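Nuclear inclusion protein A (PDB 3MMG) is a 3C-type protease of tobacco vein mottling virus that probably cleaves peptide bonds with a cysteine nucleophile. Local coordinates at residues 163-168 and 179-183. The protein carries 3 engineered substitutions. Numbering follows the deposited sequence.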
ATOM      1  N   ILE A 163      -0.295   9.318   6.059  1.00  7.32           N
ATOM      2  CA  ILE A 163      -0.625   8.336   5.021  1.00  7.40           C
ATOM      3  C   ILE A 163      -2.060   7.880   5.260  1.00  8.38           C
ATOM      4  O   ILE A 163      -2.381   7.432   6.370  1.00  8.94           O
ATOM      5  CB  ILE A 163       0.335   7.146   5.075  1.00  7.49           C
ATOM      6  CG1 ILE A 163       1.799   7.638   4.896  1.00  7.82           C
ATOM      7  CG2 ILE A 163      -0.060   6.071   4.042  1.00  8.51           C
ATOM      8  CD1 ILE A 163       2.822   6.544   5.086  1.00 10.08           C
ATOM      9  N   LEU A 164      -2.907   7.979   4.226  1.00  8.00           N
ATOM     10  CA  LEU A 164      -4.351   7.701   4.390  1.00  8.04           C
ATOM     11  C   LEU A 164      -4.744   6.352   3.803  1.00  8.44           C
ATOM     12  O   LEU A 164      -5.801   5.815   4.128  1.00  8.00           O
ATOM     13  CB  LEU A 164      -5.198   8.776   3.732  1.00  8.61           C
ATOM     14  CG  LEU A 164      -4.957  10.219   4.170  1.00  8.96           C
ATOM     15  CD1 LEU A 164      -6.031  11.113   3.544  1.00  8.86           C
ATOM     16  CD2 LEU A 164      -4.877  10.387   5.684  1.00 11.57           C
ATOM     17  N   GLY A 165      -3.892   5.814   2.932  1.00  8.77           N
ATOM     18  CA  GLY A 165      -4.290   4.594   2.227  1.00  8.13           C
ATOM     19  C   GLY A 165      -3.187   4.196   1.278  1.00  8.82           C
ATOM     20  O   GLY A 165      -2.163   4.878   1.177  1.00  8.10           O
ATOM     21  N   ILE A 166      -3.410   3.100   0.571  1.00  8.30           N
ATOM     22  CA  ILE A 166      -2.506   2.678  -0.500  1.00  8.68           C
ATOM     23  C   ILE A 166      -3.296   2.351  -1.759  1.00  8.86           C
ATOM     24  O   ILE A 166      -4.456   1.912  -1.680  1.00  7.68           O
ATOM     25  CB  ILE A 166      -1.629   1.466  -0.092  1.00  9.88           C
ATOM     26  CG1 ILE A 166      -2.475   0.308   0.448  1.00 10.71           C
ATOM     27  CG2 ILE A 166      -0.568   1.931   0.918  1.00 10.59           C
ATOM     28  CD1 ILE A 166      -1.702  -1.025   0.597  1.00  8.70           C
ATOM     29  N   HIS A 167      -2.689   2.604  -2.916  1.00  8.39           N
ATOM     30  CA  HIS A 167      -3.440   2.413  -4.162  1.00  8.98           C
ATOM     31  C   HIS A 167      -3.857   0.938  -4.343  1.00  9.67           C
ATOM     32  O   HIS A 167      -3.113   0.060  -3.952  1.00  9.93           O
ATOM     33  CB  HIS A 167      -2.655   2.919  -5.370  1.00  8.70           C
ATOM     34  CG  HIS A 167      -3.396   2.706  -6.654  1.00  9.12           C
ATOM     35  ND1 HIS A 167      -4.613   3.310  -6.908  1.00  9.37           N
ATOM     36  CD2 HIS A 167      -3.097   1.971  -7.751  1.00 11.81           C
ATOM     37  CE1 HIS A 167      -5.036   2.946  -8.108  1.00 11.53           C
ATOM     38  NE2 HIS A 167      -4.142   2.116  -8.634  1.00 11.31           N
ATOM     39  N   SER A 168      -5.032   0.673  -4.938  1.00 10.47           N
ATOM     40  CA  SER A 168      -5.524  -0.702  -5.016  1.00 10.74           C
ATOM     41  C   SER A 168      -6.160  -1.110  -6.355  1.00 11.64           C
ATOM     42  O   SER A 168      -5.712  -2.064  -6.965  1.00 11.12           O
ATOM     43  CB  SER A 168      -6.499  -0.993  -3.861  1.00 11.98           C
ATOM     44  OG  SER A 168      -7.037  -2.311  -3.967  1.00 14.71           O
ATOM     45  N   PHE A 179      -8.204   3.837  -3.912  1.00  9.56           N
ATOM     46  CA  PHE A 179      -7.260   3.405  -2.911  1.00  8.54           C
ATOM     47  C   PHE A 179      -7.980   2.773  -1.734  1.00  8.71           C
ATOM     48  O   PHE A 179      -9.196   2.972  -1.564  1.00  9.31           O
ATOM     49  CB  PHE A 179      -6.328   4.543  -2.475  1.00  7.63           C
ATOM     50  CG  PHE A 179      -6.944   5.604  -1.598  1.00  8.04           C
ATOM     51  CD1 PHE A 179      -6.956   5.460  -0.191  1.00  8.99           C
ATOM     52  CD2 PHE A 179      -7.422   6.802  -2.162  1.00  7.76           C
ATOM     53  CE1 PHE A 179      -7.446   6.484   0.625  1.00 11.62           C
ATOM     54  CE2 PHE A 179      -7.897   7.850  -1.340  1.00  6.91           C
ATOM     55  CZ  PHE A 179      -7.925   7.680   0.046  1.00  8.93           C
ATOM     56  N   VAL A 180      -7.235   2.015  -0.930  1.00  7.80           N
ATOM     57  CA  VAL A 180      -7.828   1.373   0.269  1.00  8.54           C
ATOM     58  C   VAL A 180      -7.309   2.130   1.477  1.00  8.95           C
ATOM     59  O   VAL A 180      -6.104   2.338   1.585  1.00  8.64           O
ATOM     60  CB  VAL A 180      -7.492  -0.149   0.407  1.00  8.16           C
ATOM     61  CG1 VAL A 180      -5.968  -0.412   0.198  1.00  7.72           C
ATOM     62  CG2 VAL A 180      -8.001  -0.720   1.752  1.00  9.26           C
ATOM     63  N   GLU A 181      -8.218   2.530   2.372  1.00  9.01           N
ATOM     64  CA  GLU A 181      -7.854   3.349   3.521  1.00  9.65           C
ATOM     65  C   GLU A 181      -7.287   2.517   4.649  1.00  9.97           C
ATOM     66  O   GLU A 181      -7.696   1.376   4.847  1.00 10.26           O
ATOM     67  CB  GLU A 181      -9.086   4.112   4.041  1.00 10.01           C
ATOM     68  CG  GLU A 181     -10.205   3.186   4.514  1.00 12.78           C
ATOM     69  CD  GLU A 181     -11.121   3.806   5.551  1.00 16.00           C
ATOM     70  OE1 GLU A 181     -11.740   4.840   5.277  1.00 18.69           O
ATOM     71  OE2 GLU A 181     -11.229   3.231   6.648  1.00 21.30           O
ATOM     72  N   PHE A 182      -6.360   3.110   5.400  1.00 10.62           N
ATOM     73  CA  PHE A 182      -5.973   2.566   6.698  1.00 10.82           C
ATOM     74  C   PHE A 182      -7.107   2.732   7.685  1.00 12.61           C
ATOM     75  O   PHE A 182      -7.864   3.704   7.595  1.00 13.72           O
ATOM     76  CB  PHE A 182      -4.680   3.231   7.205  1.00 10.61           C
ATOM     77  CG  PHE A 182      -3.490   2.758   6.438  1.00  9.22           C
ATOM     78  CD1 PHE A 182      -3.045   3.467   5.323  1.00 11.01           C
ATOM     79  CD2 PHE A 182      -2.924   1.525   6.723  1.00 10.05           C
ATOM     80  CE1 PHE A 182      -2.003   2.994   4.544  1.00 10.81           C
ATOM     81  CE2 PHE A 182      -1.865   1.026   5.935  1.00 11.50           C
ATOM     82  CZ  PHE A 182      -1.415   1.759   4.841  1.00 11.09           C
ATOM     83  N   PRO A 183      -7.236   1.785   8.620  1.00 14.13           N
ATOM     84  CA  PRO A 183      -8.212   1.899   9.690  1.00 15.05           C
ATOM     85  C   PRO A 183      -7.714   2.797  10.832  1.00 15.31           C
ATOM     86  O   PRO A 183      -6.542   3.186  10.875  1.00 14.64           O
ATOM     87  CB  PRO A 183      -8.327   0.458  10.181  1.00 14.91           C
ATOM     88  CG  PRO A 183      -6.937  -0.075  10.022  1.00 13.29           C
ATOM     89  CD  PRO A 183      -6.500   0.505   8.689  1.00 14.40           C
TER
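Residues 163-168 and 179-183 hold the antiparallel pairing of a beta hairpin, formed by strands 163-171 and 177-181, in the second, six-stranded barrel of this chymotrypsin-like (clan PA) protease. Three backbone hydrogen bonds join them. Ile166 and Val180 form a hydrogen-bonded pair: Ile166 N reaches Val180 O at 3.0 Å and Val180 N reaches Ile166 O at 2.9 Å. Phe182 N, just past the strand, donates to Leu164 O at 3.0 Å. Leu164 O also receives a CA-H...O contact from Glu181 CA at 3.3 Å. Gly165 and Glu181 are a non-hydrogen-bonded pair. Leu164 and Gly165 both face Leu155 on the next strand, a classic beta bulge. Gly165 is fully extended, and a CB there would clash with the Phe179 ring and with Val180 O. Phe179 CD1 lies 3.7 Å from Gly165 CA. On the other face, Ile166 CG1 packs on Val180 CG1 at 3.6 Å. Phe182 CE1 meets Ile163 CG2 at 3.7 Å, and Phe182 CZ meets Ile166 CG2 at 4.0 Å. The polar side chains find partners outside the two segments: Glu181 hydrogen-bonds Trp140 and Gln102 and forms a salt bridge with Arg80, His167 hydrogen-bonds His142 and a polar side chain of the bound peptide, and Ser168 OG hydrogen-bonds Asp81. Backbone bonds and apolar packing thus hold the hairpin together, while His167 and, through its backbone, Ser168 hydrogen-bond the peptide, consistent with a part in substrate recognition.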